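Local coordinates for protein aldose-aldose oxidoreductase (Caulobacter crescentus, PDB 5A04) that probably oxidises one aldose and reduces another, using a bound NADP(H), and binds glucose beside the nicotinamide, at residues His99-Lys104 / Asp298-Cys303; Thr19-Pro24 / Asn291-Gln296; Glu56-Ser61 / Asn71-Ile76. One frame throughout, in Å; residues are numbered along the deposited sequence.

Contact 1 of 3, residues His99-Lys104 / Asp298-Cys303; sequences HVMCEK and DHLSEC. With NDP (NADPH dihydro-nicotinamide-adenine-dinucleotide phosphate), chain G; BGC (beta-D-glucopyranose), chain H.
Met101 and Leu300 make the apolar part of this buried contact between strand 99-102 and helix 292-306. The two side chains lie alongside each other and point opposite ways. Met101 CE lies 3.8 Å from Leu300 CB. The Met101 chain leaves the strand with CG anti to the backbone N (chi1 -179°) and then bends at chi2 and chi3, which lays CE alongside the leucine. Leu300 CD2 reaches back to the strand, 3.9 Å from Met101 CB and close to the carbonyl O of Val100. Tyr9 of strand 7-12 packs on both Met101 and Leu300.

The polar part belongs to the end of segment 99-104 and the bound ligands. Glu103 OE1 accepts an almost straight bond from the carboxamide N7N of NADPH at 2.9 Å (174°). The same oxygen is met from above the carboxylate plane by Lys104 N. Glu103 OE2 is held by Tyr78, so both oxygens have partners. Lys104 takes the ribose and the sugar together: its carbonyl O accepts from NADPH O2D at 2.8 Å, and its NZ donates to glucose O1 at 2.6 Å. NZ also donates to NADPH O2D and is hydrogen-bonded to the backbone O of Asp185.

A Rossmann strand thus packs on a helix of the C-terminal domain and runs into the cofactor and glucose site.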
loop_
_atom_site.group_PDB
_atom_site.type_symbol
_atom_site.label_atom_id
_atom_site.label_comp_id
_atom_site.label_asym_id
_atom_site.label_seq_id
_atom_site.Cartn_x
_atom_site.Cartn_y
_atom_site.Cartn_z
ATOM N N HIS A 99 -34.640 17.691 4.751
ATOM C CA HIS A 99 -33.252 17.379 5.054
ATOM C C HIS A 99 -32.789 16.341 4.052
ATOM O O HIS A 99 -33.607 15.654 3.460
ATOM C CB HIS A 99 -33.115 16.852 6.478
ATOM C CG HIS A 99 -33.657 17.788 7.515
ATOM N ND1 HIS A 99 -32.906 18.808 8.054
ATOM C CD2 HIS A 99 -34.866 17.846 8.120
ATOM C CE1 HIS A 99 -33.628 19.455 8.955
ATOM N NE2 HIS A 99 -34.822 18.891 9.013
ATOM N N VAL A 100 -31.479 16.216 3.851
ATOM C CA VAL A 100 -30.988 15.333 2.794
ATOM C C VAL A 100 -29.862 14.428 3.278
ATOM O O VAL A 100 -28.912 14.894 3.885
ATOM C CB VAL A 100 -30.469 16.144 1.590
ATOM C CG1 VAL A 100 -29.852 15.206 0.544
ATOM C CG2 VAL A 100 -31.604 16.945 0.976
ATOM N N MET A 101 -30.012 13.134 3.015
ATOM C CA MET A 101 -28.917 12.179 3.043
ATOM C C MET A 101 -28.535 11.934 1.590
ATOM O O MET A 101 -29.382 11.587 0.772
ATOM C CB MET A 101 -29.335 10.867 3.727
ATOM C CG MET A 101 -28.226 9.842 3.814
ATOM S SD MET A 101 -27.209 10.057 5.283
ATOM C CE MET A 101 -28.321 9.393 6.533
ATOM N N CYS A 102 -27.268 12.137 1.257
ATOM C CA CYS A 102 -26.820 11.945 -0.120
ATOM C C CYS A 102 -25.705 10.902 -0.168
ATOM O O CYS A 102 -24.767 10.961 0.621
ATOM C CB CYS A 102 -26.323 13.269 -0.712
ATOM S SG CYS A 102 -25.907 13.121 -2.467
ATOM N N GLU A 103 -25.798 9.951 -1.087
ATOM C CA GLU A 103 -24.752 8.941 -1.186
ATOM C C GLU A 103 -23.426 9.537 -1.653
ATOM O O GLU A 103 -23.392 10.608 -2.241
ATOM C CB GLU A 103 -25.177 7.806 -2.129
ATOM C CG GLU A 103 -25.660 6.577 -1.358
ATOM C CD GLU A 103 -24.700 6.211 -0.252
ATOM O OE1 GLU A 103 -23.488 6.097 -0.541
ATOM O OE2 GLU A 103 -25.142 6.074 0.910
ATOM N N LYS A 104 -22.335 8.833 -1.365
ATOM C CA LYS A 104 -21.035 9.170 -1.927
ATOM C C LYS A 104 -20.933 8.662 -3.356
ATOM O O LYS A 104 -21.698 7.790 -3.761
ATOM C CB LYS A 104 -19.894 8.587 -1.075
ATOM C CG LYS A 104 -20.116 7.163 -0.501
ATOM C CD LYS A 104 -20.319 6.063 -1.556
ATOM C CE LYS A 104 -19.143 5.912 -2.515
ATOM N NZ LYS A 104 -19.443 4.880 -3.558
ATOM N N ASP A 298 -30.040 6.582 11.519
ATOM C CA ASP A 298 -30.430 7.192 12.781
ATOM C C ASP A 298 -29.586 8.413 13.123
ATOM O O ASP A 298 -30.068 9.315 13.798
ATOM C CB ASP A 298 -30.349 6.181 13.927
ATOM C CG ASP A 298 -31.634 5.363 14.091
ATOM O OD1 ASP A 298 -32.683 5.697 13.488
ATOM O OD2 ASP A 298 -31.589 4.370 14.844
ATOM N N HIS A 299 -28.339 8.457 12.656
ATOM C CA HIS A 299 -27.495 9.606 12.973
ATOM C C HIS A 299 -28.111 10.900 12.449
ATOM O O HIS A 299 -28.174 11.890 13.170
ATOM C CB HIS A 299 -26.080 9.448 12.401
ATOM C CG HIS A 299 -25.152 10.561 12.785
ATOM N ND1 HIS A 299 -24.735 10.767 14.082
ATOM C CD2 HIS A 299 -24.559 11.526 12.040
ATOM C CE1 HIS A 299 -23.919 11.808 14.120
ATOM N NE2 HIS A 299 -23.801 12.290 12.896
ATOM N N LEU A 300 -28.563 10.893 11.197
ATOM C CA LEU A 300 -29.130 12.110 10.622
ATOM C C LEU A 300 -30.394 12.490 11.384
ATOM O O LEU A 300 -30.579 13.645 11.763
ATOM C CB LEU A 300 -29.428 11.936 9.130
ATOM C CG LEU A 300 -30.056 13.159 8.446
ATOM C CD1 LEU A 300 -29.244 14.419 8.730
ATOM C CD2 LEU A 300 -30.171 12.908 6.944
ATOM N N SER A 301 -31.245 11.501 11.631
ATOM C CA SER A 301 -32.479 11.728 12.382
ATOM C C SER A 301 -32.205 12.331 13.758
ATOM O O SER A 301 -32.858 13.302 14.171
ATOM C CB SER A 301 -33.251 10.416 12.535
ATOM O OG SER A 301 -33.652 9.934 11.268
ATOM N N GLU A 302 -31.233 11.764 14.464
ATOM C CA GLU A 302 -30.888 12.264 15.794
ATOM C C GLU A 302 -30.316 13.679 15.719
ATOM O O GLU A 302 -30.607 14.503 16.584
ATOM C CB GLU A 302 -29.902 11.323 16.489
ATOM C CG GLU A 302 -30.494 9.945 16.791
ATOM C CD GLU A 302 -29.433 8.905 17.155
ATOM O OE1 GLU A 302 -28.271 9.283 17.425
ATOM O OE2 GLU A 302 -29.767 7.703 17.165
ATOM N N CYS A 303 -29.519 13.969 14.689
ATOM C CA CYS A 303 -29.017 15.332 14.504
ATOM C C CYS A 303 -30.164 16.325 14.338
ATOM O O CYS A 303 -30.140 17.417 14.921
ATOM C CB CYS A 303 -28.080 15.426 13.297
ATOM S SG CYS A 303 -26.449 14.725 13.611
HETATM P PA NDP G . -27.972 1.249 -9.324
HETATM O O1A NDP G . -27.670 1.435 -10.769
HETATM O O2A NDP G . -28.073 -0.149 -8.778
HETATM O O5B NDP G . -29.354 2.045 -8.920
HETATM C C5B NDP G . -29.293 3.349 -9.423
HETATM C C4B NDP G . -30.749 3.837 -9.437
HETATM O O4B NDP G . -30.810 5.251 -9.638
HETATM C C3B NDP G . -31.509 3.179 -10.612
HETATM O O3B NDP G . -32.028 1.939 -10.251
HETATM C C2B NDP G . -32.682 4.154 -10.770
HETATM O O2B NDP G . -33.617 3.964 -9.879
HETATM C C1B NDP G . -31.986 5.526 -10.372
HETATM N N9A NDP G . -31.663 6.348 -11.541
HETATM C C8A NDP G . -32.140 7.624 -11.823
HETATM N N7A NDP G . -31.680 8.112 -12.991
HETATM C C5A NDP G . -30.861 7.097 -13.494
HETATM C C6A NDP G . -30.092 6.999 -14.669
HETATM N N6A NDP G . -30.067 8.040 -15.570
HETATM N N1A NDP G . -29.355 5.882 -14.951
HETATM C C2A NDP G . -29.430 4.880 -13.997
HETATM N N3A NDP G . -30.103 4.833 -12.842
HETATM C C4A NDP G . -30.835 5.978 -12.606
HETATM O O3 NDP G . -26.697 2.056 -8.633
HETATM P PN NDP G . -26.361 1.692 -7.082
HETATM O O1N NDP G . -27.548 1.701 -6.207
HETATM O O2N NDP G . -25.203 0.730 -6.941
HETATM O O5D NDP G . -25.515 3.174 -6.657
HETATM C C5D NDP G . -26.354 4.295 -6.610
HETATM C C4D NDP G . -25.652 5.348 -5.706
HETATM O O4D NDP G . -25.360 4.726 -4.417
HETATM C C3D NDP G . -24.258 5.784 -6.294
HETATM O O3D NDP G . -24.007 7.165 -5.976
HETATM C C2D NDP G . -23.267 4.912 -5.536
HETATM O O2D NDP G . -22.014 5.551 -5.360
HETATM C C1D NDP G . -23.980 4.817 -4.142
HETATM N N1N NDP G . -23.614 3.569 -3.468
HETATM C C2N NDP G . -23.130 3.598 -2.171
HETATM C C3N NDP G . -22.819 2.423 -1.548
HETATM C C7N NDP G . -22.302 2.450 -0.181
HETATM O O7N NDP G . -21.848 1.432 0.373
HETATM N N7N NDP G . -22.329 3.647 0.528
HETATM C C4N NDP G . -22.978 1.099 -2.211
HETATM C C5N NDP G . -23.458 1.178 -3.598
HETATM C C6N NDP G . -23.759 2.347 -4.163
HETATM P P2B NDP G . -35.257 4.097 -10.391
HETATM O O1X NDP G . -35.234 5.465 -11.034
HETATM O O2X NDP G . -35.318 2.921 -11.317
HETATM O O3X NDP G . -36.018 3.977 -9.072
HETATM C C2 BGC H . -19.582 1.378 -4.246
HETATM C C3 BGC H . -19.890 -0.025 -4.788
HETATM C C4 BGC H . -19.059 -1.049 -4.072
HETATM C C5 BGC H . -19.191 -0.912 -2.564
HETATM C C6 BGC H . -18.149 -1.831 -1.875
HETATM C C1 BGC H . -19.826 1.320 -2.805
HETATM O O1 BGC H . -19.698 2.625 -2.241
HETATM O O2 BGC H . -20.435 2.317 -4.890
HETATM O O3 BGC H . -19.593 -0.011 -6.176
HETATM O O4 BGC H . -19.462 -2.350 -4.474
HETATM O O5 BGC H . -18.928 0.413 -2.159
HETATM O O6 BGC H . -18.375 -1.872 -0.460
#

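Contact 2 of 3, residues Thr19-Pro24 / Asn291-Gln296; sequences TRIIMP and NQFSAQ
Two helices meet here by an apolar contact with a CH-pi interaction at its centre. Ile21 and Ile22, late in helix 16-22 of the Rossmann fold, pack against the first turn of helix 292-306 in the C-terminal domain. There they meet the ring of Phe293. Ile21 CG2 sits over one face, 3.8 Å from the ring centroid and 27° off the ring normal. The nearest ring atom to Ile21 CG2 is Phe293 CE1, at 3.4 Å. With chi1 at -50°, Ile21 CG1 lies beside the backbone N and CG2 stands anti to it, which brings the CG2 methyl over the ring. Ile22 comes in with CD1, 4.1 Å from Phe293 CD1. The opposite face of the ring is covered by Gln292 CG from the same helix. Tyr17 and Arg132 also pack on Phe293, and the bound NADPH is nearby.

The start of helix 292-306 is capped by Asn291. Its OD1 accepts a bond from Ser294 N (169°) and a weak one from Phe293 N. The amide nitrogen is used too: Asn291 ND2 donates to Ser294 OG at 2.9 Å, with the oxygen tilted out of the amide plane.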
loop_
_atom_site.group_PDB
_atom_site.type_symbol
_atom_site.label_atom_id
_atom_site.label_comp_id
_atom_site.label_asym_id
_atom_site.label_seq_id
_atom_site.Cartn_x
_atom_site.Cartn_y
_atom_site.Cartn_z
ATOM N N THR A 19 -32.431 -0.711 -2.528
ATOM C CA THR A 19 -33.405 -1.783 -2.278
ATOM C C THR A 19 -32.826 -3.001 -1.564
ATOM O O THR A 19 -33.501 -3.612 -0.731
ATOM C CB THR A 19 -34.077 -2.259 -3.598
ATOM O OG1 THR A 19 -33.088 -2.732 -4.517
ATOM C CG2 THR A 19 -34.850 -1.115 -4.245
ATOM N N ARG A 20 -31.591 -3.365 -1.887
ATOM C CA ARG A 20 -30.961 -4.541 -1.286
ATOM C C ARG A 20 -30.303 -4.240 0.048
ATOM O O ARG A 20 -30.289 -5.089 0.939
ATOM C CB ARG A 20 -29.917 -5.145 -2.228
ATOM C CG ARG A 20 -30.469 -6.148 -3.231
ATOM C CD ARG A 20 -31.448 -5.527 -4.217
ATOM N NE ARG A 20 -31.725 -6.441 -5.327
ATOM C CZ ARG A 20 -32.581 -6.187 -6.311
ATOM N NH1 ARG A 20 -33.252 -5.042 -6.328
ATOM N NH2 ARG A 20 -32.768 -7.078 -7.279
ATOM N N ILE A 21 -29.754 -3.035 0.196
ATOM C CA ILE A 21 -28.944 -2.747 1.368
ATOM C C ILE A 21 -29.634 -1.796 2.354
ATOM O O ILE A 21 -29.793 -2.120 3.529
ATOM C CB ILE A 21 -27.579 -2.169 0.961
ATOM C CG1 ILE A 21 -26.929 -3.044 -0.115
ATOM C CG2 ILE A 21 -26.684 -2.048 2.181
ATOM C CD1 ILE A 21 -26.658 -4.497 0.349
ATOM N N ILE A 22 -30.045 -0.617 1.897
ATOM C CA ILE A 22 -30.589 0.374 2.825
ATOM C C ILE A 22 -32.016 0.056 3.320
ATOM O O ILE A 22 -32.278 0.041 4.528
ATOM C CB ILE A 22 -30.586 1.784 2.188
ATOM C CG1 ILE A 22 -29.142 2.264 1.945
ATOM C CG2 ILE A 22 -31.329 2.786 3.082
ATOM C CD1 ILE A 22 -28.252 2.306 3.198
ATOM N N MET A 23 -32.950 -0.182 2.408
ATOM C CA MET A 23 -34.348 -0.247 2.833
ATOM C C MET A 23 -34.639 -1.363 3.866
ATOM O O MET A 23 -35.420 -1.132 4.791
ATOM C CB MET A 23 -35.263 -0.363 1.609
ATOM C CG MET A 23 -35.494 1.026 0.956
ATOM S SD MET A 23 -36.108 0.937 -0.730
ATOM C CE MET A 23 -37.705 0.171 -0.496
ATOM N N PRO A 24 -34.002 -2.542 3.742
ATOM C CA PRO A 24 -34.256 -3.535 4.800
ATOM C C PRO A 24 -33.752 -3.113 6.175
ATOM O O PRO A 24 -34.224 -3.642 7.179
ATOM C CB PRO A 24 -33.481 -4.764 4.315
ATOM C CG PRO A 24 -33.460 -4.625 2.837
ATOM C CD PRO A 24 -33.267 -3.139 2.612
ATOM N N ASN A 291 -26.162 -1.996 13.489
ATOM C CA ASN A 291 -25.331 -2.121 12.297
ATOM C C ASN A 291 -25.059 -0.758 11.663
ATOM O O ASN A 291 -25.786 0.210 11.911
ATOM C CB ASN A 291 -26.003 -3.051 11.287
ATOM C CG ASN A 291 -27.264 -2.440 10.688
ATOM O OD1 ASN A 291 -27.187 -1.646 9.754
ATOM N ND2 ASN A 291 -28.433 -2.803 11.231
ATOM N N GLN A 292 -24.021 -0.695 10.833
ATOM C CA GLN A 292 -23.586 0.588 10.267
ATOM C C GLN A 292 -24.671 1.305 9.446
ATOM O O GLN A 292 -24.680 2.537 9.383
ATOM C CB GLN A 292 -22.336 0.384 9.395
ATOM C CG GLN A 292 -22.535 -0.547 8.194
ATOM C CD GLN A 292 -21.246 -0.783 7.413
ATOM O OE1 GLN A 292 -20.509 0.164 7.119
ATOM N NE2 GLN A 292 -20.961 -2.050 7.088
ATOM N N PHE A 293 -25.565 0.555 8.806
ATOM C CA PHE A 293 -26.570 1.167 7.935
ATOM C C PHE A 293 -27.655 1.839 8.766
ATOM O O PHE A 293 -27.965 3.014 8.573
ATOM C CB PHE A 293 -27.172 0.118 6.989
ATOM C CG PHE A 293 -26.133 -0.659 6.243
ATOM C CD1 PHE A 293 -25.497 -0.115 5.136
ATOM C CD2 PHE A 293 -25.764 -1.920 6.670
ATOM C CE1 PHE A 293 -24.517 -0.832 4.467
ATOM C CE2 PHE A 293 -24.786 -2.644 5.999
ATOM C CZ PHE A 293 -24.161 -2.094 4.899
ATOM N N SER A 294 -28.231 1.086 9.699
ATOM C CA SER A 294 -29.231 1.645 10.603
ATOM C C SER A 294 -28.651 2.775 11.437
ATOM O O SER A 294 -29.332 3.765 11.718
ATOM C CB SER A 294 -29.774 0.549 11.528
ATOM O OG SER A 294 -30.239 -0.543 10.751
ATOM N N ALA A 295 -27.400 2.616 11.855
ATOM C CA ALA A 295 -26.720 3.678 12.598
ATOM C C ALA A 295 -26.562 4.955 11.761
ATOM O O ALA A 295 -26.695 6.070 12.272
ATOM C CB ALA A 295 -25.359 3.193 13.073
ATOM N N GLN A 296 -26.252 4.789 10.485
ATOM C CA GLN A 296 -26.087 5.947 9.601
ATOM C C GLN A 296 -27.424 6.682 9.468
ATOM O O GLN A 296 -27.491 7.907 9.608
ATOM C CB GLN A 296 -25.566 5.505 8.223
ATOM C CG GLN A 296 -25.435 6.664 7.224
ATOM C CD GLN A 296 -25.281 6.175 5.801
ATOM O OE1 GLN A 296 -24.212 5.729 5.408
ATOM N NE2 GLN A 296 -26.350 6.268 5.017
#

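Contact 3 of 3, residues Glu56-Ser61 / Asn71-Ile76; sequences ETHRYS and NPDVDI
Asn71 fits its side chain between His58 and Tyr60, and it can be followed outward from the backbone. Asn71 CB lies 3.3 Å from Tyr60 OH. CG is anti to the backbone N (chi1 -171°), which carries the amide across to segment 56-61. At CG the amide divides. Asn71 OD1 turns back to its own segment and accepts from Asp73 N at 3.0 Å, forming an Asx turn. Asn71 ND2 goes the other way and donates an almost straight bond to Tyr60 OH at 2.9 Å. Tyr60 OH lies in the amide plane, and ND2 lies at the edge of the tyrosine ring, near its plane.

The same ND2 stands over one face of the His58 imidazole, 3.4 Å from His58 CD2 and offset toward the rim. Amide and ring planes are 89° apart. The imidazole is gripped at both nitrogens. His58 NE2 donates to Asp73 OD2 at 2.8 Å (169°), and OD2 accepts through its anti lone pair. Ring and carboxylate are nearly coplanar. On the other side, His58 ND1 is hydrogen-bonded to Thr57 OG1. These two bonds probably fix the rotation of the ring. The aspartate would probably stabilise a protonated imidazole.

Lys98 binds the carbonyls of Asn71 and Val74, the ends of a type I beta turn. This His-carboxylate pair and Asx turn join edge strand 59-60 of the Rossmann sheet to the loop entering strand 76-79.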
loop_
_atom_site.group_PDB
_atom_site.type_symbol
_atom_site.label_atom_id
_atom_site.label_comp_id
_atom_site.label_asym_id
_atom_site.label_seq_id
_atom_site.Cartn_x
_atom_site.Cartn_y
_atom_site.Cartn_z
ATOM N N GLU A 56 -50.023 4.715 -1.951
ATOM C CA GLU A 56 -49.841 5.394 -3.233
ATOM C C GLU A 56 -49.649 6.906 -3.099
ATOM O O GLU A 56 -48.975 7.525 -3.923
ATOM C CB GLU A 56 -51.033 5.104 -4.154
ATOM C CG GLU A 56 -51.089 3.653 -4.604
ATOM C CD GLU A 56 -52.065 3.421 -5.740
ATOM O OE1 GLU A 56 -53.282 3.357 -5.472
ATOM O OE2 GLU A 56 -51.611 3.301 -6.899
ATOM N N THR A 57 -50.233 7.488 -2.060
ATOM C CA THR A 57 -50.065 8.909 -1.768
ATOM C C THR A 57 -48.615 9.261 -1.428
ATOM O O THR A 57 -48.230 10.429 -1.462
ATOM C CB THR A 57 -50.941 9.342 -0.591
ATOM O OG1 THR A 57 -50.661 8.508 0.541
ATOM C CG2 THR A 57 -52.426 9.226 -0.948
ATOM N N HIS A 58 -47.830 8.246 -1.071
ATOM C CA HIS A 58 -46.441 8.456 -0.652
ATOM C C HIS A 58 -45.463 7.871 -1.663
ATOM O O HIS A 58 -44.298 7.604 -1.339
ATOM C CB HIS A 58 -46.204 7.845 0.737
ATOM C CG HIS A 58 -46.910 8.560 1.847
ATOM N ND1 HIS A 58 -48.255 8.872 1.798
ATOM C CD2 HIS A 58 -46.461 9.022 3.040
ATOM C CE1 HIS A 58 -48.599 9.497 2.910
ATOM N NE2 HIS A 58 -47.532 9.595 3.683
ATOM N N ARG A 59 -45.942 7.666 -2.884
ATOM C CA ARG A 59 -45.112 7.178 -3.984
ATOM C C ARG A 59 -44.992 8.281 -5.030
ATOM O O ARG A 59 -46.002 8.822 -5.475
ATOM C CB ARG A 59 -45.713 5.918 -4.612
ATOM C CG ARG A 59 -45.894 4.774 -3.621
ATOM C CD ARG A 59 -46.599 3.593 -4.270
ATOM N NE ARG A 59 -47.164 2.691 -3.271
ATOM C CZ ARG A 59 -47.849 1.586 -3.567
ATOM N NH1 ARG A 59 -48.041 1.244 -4.834
ATOM N NH2 ARG A 59 -48.329 0.814 -2.595
ATOM N N TYR A 60 -43.762 8.604 -5.422
ATOM C CA TYR A 60 -43.514 9.708 -6.350
ATOM C C TYR A 60 -42.677 9.252 -7.536
ATOM O O TYR A 60 -41.793 8.417 -7.389
ATOM C CB TYR A 60 -42.794 10.856 -5.642
ATOM C CG TYR A 60 -43.550 11.428 -4.473
ATOM C CD1 TYR A 60 -43.487 10.826 -3.226
ATOM C CD2 TYR A 60 -44.324 12.578 -4.614
ATOM C CE1 TYR A 60 -44.181 11.337 -2.147
ATOM C CE2 TYR A 60 -45.020 13.107 -3.534
ATOM C CZ TYR A 60 -44.944 12.476 -2.303
ATOM O OH TYR A 60 -45.620 12.985 -1.215
ATOM N N SER A 61 -42.966 9.801 -8.714
ATOM C CA SER A 61 -42.054 9.685 -9.845
ATOM C C SER A 61 -41.042 10.830 -9.764
ATOM O O SER A 61 -41.175 11.712 -8.927
ATOM C CB SER A 61 -42.812 9.738 -11.166
ATOM O OG SER A 61 -43.319 11.049 -11.371
ATOM N N ASN A 71 -45.912 16.838 1.835
ATOM C CA ASN A 71 -46.048 15.586 2.578
ATOM C C ASN A 71 -45.326 15.699 3.918
ATOM O O ASN A 71 -44.092 15.636 3.987
ATOM C CB ASN A 71 -45.502 14.422 1.743
ATOM C CG ASN A 71 -45.811 13.060 2.347
ATOM O OD1 ASN A 71 -46.003 12.930 3.551
ATOM N ND2 ASN A 71 -45.867 12.040 1.500
ATOM N N PRO A 72 -46.093 15.877 4.999
ATOM C CA PRO A 72 -45.489 16.087 6.315
ATOM C C PRO A 72 -44.900 14.810 6.922
ATOM O O PRO A 72 -44.192 14.903 7.920
ATOM C CB PRO A 72 -46.664 16.595 7.151
ATOM C CG PRO A 72 -47.855 15.943 6.529
ATOM C CD PRO A 72 -47.567 15.889 5.051
ATOM N N ASP A 73 -45.184 13.651 6.334
ATOM C CA ASP A 73 -44.609 12.396 6.819
ATOM C C ASP A 73 -43.165 12.236 6.365
ATOM O O ASP A 73 -42.464 11.341 6.841
ATOM C CB ASP A 73 -45.413 11.187 6.338
ATOM C CG ASP A 73 -46.811 11.143 6.929
ATOM O OD1 ASP A 73 -47.003 11.709 8.025
ATOM O OD2 ASP A 73 -47.706 10.554 6.292
ATOM N N VAL A 74 -42.732 13.084 5.433
ATOM C CA VAL A 74 -41.361 13.006 4.931
ATOM C C VAL A 74 -40.517 14.123 5.527
ATOM O O VAL A 74 -40.788 15.309 5.308
ATOM C CB VAL A 74 -41.311 13.075 3.400
ATOM C CG1 VAL A 74 -39.848 13.099 2.909
ATOM C CG2 VAL A 74 -42.076 11.900 2.799
ATOM N N ASP A 75 -39.511 13.735 6.307
ATOM C CA ASP A 75 -38.564 14.687 6.877
ATOM C C ASP A 75 -37.254 14.739 6.096
ATOM O O ASP A 75 -36.614 15.784 6.009
ATOM C CB ASP A 75 -38.270 14.330 8.330
ATOM C CG ASP A 75 -39.511 14.368 9.189
ATOM O OD1 ASP A 75 -39.961 15.490 9.519
ATOM O OD2 ASP A 75 -40.039 13.285 9.517
ATOM N N ILE A 76 -36.866 13.595 5.545
ATOM C CA ILE A 76 -35.549 13.411 4.928
ATOM C C ILE A 76 -35.700 12.750 3.576
ATOM O O ILE A 76 -36.488 11.821 3.430
ATOM C CB ILE A 76 -34.620 12.515 5.802
ATOM C CG1 ILE A 76 -34.394 13.141 7.178
ATOM C CG2 ILE A 76 -33.297 12.259 5.087
ATOM C CD1 ILE A 76 -33.969 12.119 8.251
#

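How the contacts relate
From the N terminus, helix 16-22 supplies the first half of contact 2, whose partner comes only at residues 291-296. Within that long loop, contact 3 closes a short one between 56-61 and 71-76, wholly inside the Rossmann fold. Strand 99-102 follows and opens contact 1, which closes on 298-303. Contacts 1 and 2 therefore cross, and both end on helix 292-306, so this helix ties the C-terminal domain to a helix and a strand of the Rossmann fold. Met101 CE touches Gln296 O at 3.5 Å. Contact 3 precedes contact 1 in series, and Ile76 CG2 reaches Leu300 CD2 at 3.7 Å. Contacts 2 and 3 do not touch.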